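PDB 1O9R: agrobacterium tumefaciens DPS from Agrobacterium tumefaciens, which protects DNA from oxidative damage without binding it, oxidising Fe(2+) with hydrogen peroxide and storing the iron as a ferric mineral inside a hollow twelve-subunit shell. Local coordinates for the interface of chains A and B and the interface of chains A and C. Sequence-based numbering; all coordinates share one arbitrary frame. Chains: chain A/B/C, Agrobacterium tumefaciens DPS.

Contact 1: the interface of chains A and B. Residues chain A 41, 48-49, 52; chain B 54, 152-153.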
# COMPACT_ATOMS: atom_id res chain seq x y z
N TRP A 41 -10.18 -10.62 26.15
CA TRP A 41 -10.85 -11.88 25.78
C TRP A 41 -12.15 -12.10 26.53
O TRP A 41 -13.07 -12.75 26.01
CB TRP A 41 -9.94 -13.07 26.13
CG TRP A 41 -8.68 -13.14 25.33
CD1 TRP A 41 -8.58 -12.97 23.98
CD2 TRP A 41 -7.35 -13.37 25.78
NE1 TRP A 41 -7.26 -13.09 23.57
CE2 TRP A 41 -6.49 -13.32 24.68
CE3 TRP A 41 -6.84 -13.61 27.06
CZ2 TRP A 41 -5.10 -13.54 24.81
CZ3 TRP A 41 -5.46 -13.82 27.18
CH2 TRP A 41 -4.63 -13.75 26.04
N PHE A 48 -19.24 -4.54 24.04
CA PHE A 48 -18.18 -5.46 23.71
C PHE A 48 -17.27 -5.05 22.55
O PHE A 48 -16.06 -5.03 22.77
CB PHE A 48 -18.81 -6.86 23.37
CG PHE A 48 -17.75 -7.84 22.91
CD1 PHE A 48 -17.00 -8.50 23.87
CD2 PHE A 48 -17.53 -8.12 21.58
CE1 PHE A 48 -15.99 -9.39 23.50
CE2 PHE A 48 -16.56 -8.98 21.16
CZ PHE A 48 -15.78 -9.61 22.14
N ILE A 49 -17.80 -4.91 21.32
CA ILE A 49 -16.81 -4.86 20.22
C ILE A 49 -15.86 -3.68 20.29
O ILE A 49 -14.68 -3.85 20.03
CB ILE A 49 -17.53 -5.06 18.87
CG1 ILE A 49 -16.47 -5.27 17.76
CG2 ILE A 49 -18.41 -3.89 18.51
CD1 ILE A 49 -15.66 -6.56 17.89
N HIS A 52 -13.31 -4.26 23.08
CA HIS A 52 -12.44 -5.39 22.74
C HIS A 52 -11.40 -4.93 21.73
O HIS A 52 -10.21 -5.24 21.89
CB HIS A 52 -13.36 -6.45 22.14
CG HIS A 52 -12.70 -7.71 21.66
ND1 HIS A 52 -12.34 -8.74 22.51
CD2 HIS A 52 -12.42 -8.14 20.41
CE1 HIS A 52 -11.86 -9.75 21.78
NE2 HIS A 52 -11.84 -9.43 20.51
N LEU B 54 -19.45 -3.90 12.57
CA LEU B 54 -19.09 -5.30 12.79
C LEU B 54 -19.85 -6.16 11.80
O LEU B 54 -19.29 -7.15 11.26
CB LEU B 54 -19.39 -5.69 14.25
CG LEU B 54 -19.15 -7.17 14.57
CD1 LEU B 54 -17.65 -7.47 14.47
CD2 LEU B 54 -19.57 -7.50 16.00
N TRP B 152 -19.60 -15.95 18.92
CA TRP B 152 -19.12 -15.41 20.23
C TRP B 152 -19.22 -13.89 20.23
O TRP B 152 -19.71 -13.32 21.25
CB TRP B 152 -17.66 -15.88 20.42
CG TRP B 152 -16.88 -15.03 21.39
CD1 TRP B 152 -17.28 -14.56 22.64
CD2 TRP B 152 -15.57 -14.53 21.17
NE1 TRP B 152 -16.27 -13.77 23.18
CE2 TRP B 152 -15.21 -13.73 22.30
CE3 TRP B 152 -14.63 -14.63 20.14
CZ2 TRP B 152 -13.99 -13.10 22.41
CZ3 TRP B 152 -13.43 -14.00 20.23
CH2 TRP B 152 -13.11 -13.22 21.36
N PHE B 153 -18.75 -13.20 19.21
CA PHE B 153 -18.88 -11.71 19.25
C PHE B 153 -20.31 -11.29 19.42
O PHE B 153 -20.56 -10.36 20.24
CB PHE B 153 -18.32 -11.12 17.96
CG PHE B 153 -16.85 -10.92 17.83
CD1 PHE B 153 -16.36 -10.16 16.78
CD2 PHE B 153 -15.91 -11.44 18.71
CE1 PHE B 153 -15.01 -9.89 16.65
CE2 PHE B 153 -14.58 -11.16 18.61
CZ PHE B 153 -14.11 -10.39 17.59
O HOH W 1 -15.85 -12.48 25.93
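Aromatic rings dominate this patch of an interface between two subunits of the Dps dodecamer: A:Phe48 and A:His52 of helix 48-75 meet B:Trp152 and B:Phe153 near the end of helix 134-156. A:Phe48 and B:Phe153 pack edge-to-face, with A:Phe48 CE2 3.5 Å from B:Phe153 CD2 and the two ring planes 58° apart. A:His52 joins the same cluster. Its CE1 lies 3.7 Å from CH2 of B:Trp152, the two rings standing almost perpendicular, and its NE2 is 3.8 Å from B:Phe153 CZ, again edge-to-face. Such packing, inclined for the phenylalanine pair and steeper for the histidine pairs, sets rims against faces. Within each chain neighbouring rings also brace one another: A:Phe48 CZ sits over the rim of the A:His52 imidazole, and B:Phe153 CD2 over that of the B:Trp152 indole.

Aliphatic carbon extends the patch. A:Ile49 holds CG1 anti to its backbone nitrogen (chi1 -169°), sending CD1 to B:Phe153 CE1 at 3.6 Å, while B:Leu54 CD1 approaches that same methyl at 4.1 Å. Isoleucine suits this margin because its end methyl can touch both the ring of B:Phe153 and the methyl of B:Leu54.

One polar link between the chains passes through a water. B:Trp152 offers an indole N-H as well as a ring, and A:Trp41, next to the iron ligand A:His40, lies near the end of helix 12-42. The water, in the plane of the indole, stands 3.1 Å from B:Trp152 NE1 and 2.8 Å from the backbone oxygen O of A:Trp41.

Contact 2: the interface of chains A and C. Residues chain A 134-135, 138-139; chain C 125, 138, 141, 145.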
# COMPACT_ATOMS: atom_id res chain seq x y z
N PRO A 134 18.76 12.49 29.36
CA PRO A 134 17.58 12.96 28.64
C PRO A 134 17.19 11.99 27.53
O PRO A 134 16.00 12.03 27.17
CB PRO A 134 17.95 14.33 28.09
CG PRO A 134 19.37 14.54 28.40
CD PRO A 134 19.90 13.44 29.25
N THR A 135 18.06 11.17 26.97
CA THR A 135 17.68 10.21 25.95
C THR A 135 16.71 9.19 26.52
O THR A 135 15.62 8.89 25.99
CB THR A 135 18.89 9.57 25.30
OG1 THR A 135 19.58 10.69 24.68
CG2 THR A 135 18.54 8.52 24.27
N ASP A 138 13.40 10.76 27.31
CA ASP A 138 12.52 10.90 26.15
C ASP A 138 11.79 9.60 25.85
O ASP A 138 10.61 9.66 25.45
CB ASP A 138 13.44 11.28 24.98
CG ASP A 138 12.60 11.60 23.72
OD1 ASP A 138 12.65 10.81 22.76
OD2 ASP A 138 11.91 12.62 23.75
N ILE A 139 12.43 8.47 26.07
CA ILE A 139 11.76 7.16 25.87
C ILE A 139 10.58 7.09 26.82
O ILE A 139 9.46 6.65 26.46
CB ILE A 139 12.76 6.02 26.11
CG1 ILE A 139 13.69 5.93 24.89
CG2 ILE A 139 12.03 4.67 26.34
CD1 ILE A 139 14.94 5.07 25.16
N ILE C 125 22.54 17.62 23.03
CA ILE C 125 21.26 17.78 23.69
C ILE C 125 21.40 18.76 24.86
O ILE C 125 20.61 19.70 25.00
CB ILE C 125 20.77 16.45 24.29
CG1 ILE C 125 20.57 15.39 23.15
CG2 ILE C 125 19.42 16.62 25.02
CD1 ILE C 125 20.35 13.98 23.74
N ASP C 138 15.41 18.71 21.25
CA ASP C 138 14.62 17.50 20.88
C ASP C 138 15.05 16.90 19.57
O ASP C 138 15.04 15.66 19.41
CB ASP C 138 13.16 17.98 20.76
CG ASP C 138 12.20 16.81 20.52
OD1 ASP C 138 11.67 16.76 19.35
OD2 ASP C 138 11.95 16.09 21.48
N THR C 141 17.82 14.86 20.58
CA THR C 141 17.36 13.69 21.35
C THR C 141 16.86 12.57 20.46
O THR C 141 17.21 11.41 20.70
CB THR C 141 16.31 14.18 22.35
OG1 THR C 141 16.91 15.12 23.27
CG2 THR C 141 15.83 12.99 23.19
N ARG C 145 18.59 8.86 20.19
CA ARG C 145 17.96 7.52 20.34
C ARG C 145 18.38 6.60 19.20
O ARG C 145 18.70 5.43 19.52
CB ARG C 145 16.45 7.72 20.35
CG ARG C 145 16.03 8.17 21.75
CD ARG C 145 14.58 8.30 21.96
NE ARG C 145 13.86 7.06 21.61
CZ ARG C 145 12.54 7.08 21.59
NH1 ARG C 145 11.78 8.12 21.86
NH2 ARG C 145 11.97 5.91 21.19
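A:Asp138 and C:Arg145 form a salt bridge across this contact between two ferritin-like helical subunits of the Dps family, where the first turns of helix 134-156 of chain A lie against the same helix and helix 103-130 of chain C. Copies of Asp138 probably gather round a ferritin-like three-fold pore, where an acidic cluster would favour the passage of iron cations. The side chain of A:Asp138 can be followed outward. Its CB packs on the methyl CG2 of C:Thr141, 3.4 Å away, and the carboxylate carbon CG stays beside that methyl; a threonine suits the spot because it supplies a small apolar branch under an acidic side chain. With CG set opposite the backbone nitrogen (chi1 -174°), the carboxylate is carried toward chain C and its two oxygens take different partners. OD1 accepts a hydrogen bond from C:Arg145 NH1 at 3.0 Å, nearly straight at the hydrogen (167°). OD1 lies in the guanidinium plane, although the N-H reaches it from above the plane of the carboxylate. OD2 heads instead toward its counterpart, C:Asp138 OD2, 4.1 Å away.

The arginine is long enough to serve apolar and charged partners in turn. Its CG lies 3.6 Å from the methyl CG2 of A:Thr135, the two side chains sliding past each other in opposite directions. A bend at chi3 (54°) then turns the guanidinium so that one face takes A:Ile139, whose CG1 is 3.5 Å from C:Arg145 NE, while the guanidinium edge meets A:Asp138. At the start of chain A's helix, C:Ile125 splits its branches: CD1 touches the hydroxyl OG1 of A:Thr135, and CG2 is 4.0 Å from CG of A:Pro134, a rigid ring well suited to the first position of a helix.

About 39 Å separates the C-alpha centres of contact 1 and contact 2, which lie toward opposite ends of the elongated bundle of chain A. Helix 134-156 serves in both: its early turns work in contact 2, and its late residues, contributed by chain B, in contact 1. Since all chains are copies, each subunit can offer both ends of this helix, and chain A thus connects B with C. Neither whole interface is an exact two-fold, consistent with contacts around three-fold axes; the ferroxidase centres lie instead at two-fold interfaces. Contact 1 is largely aromatic, whereas contact 2 flanks a salt bridge with aliphatic packing.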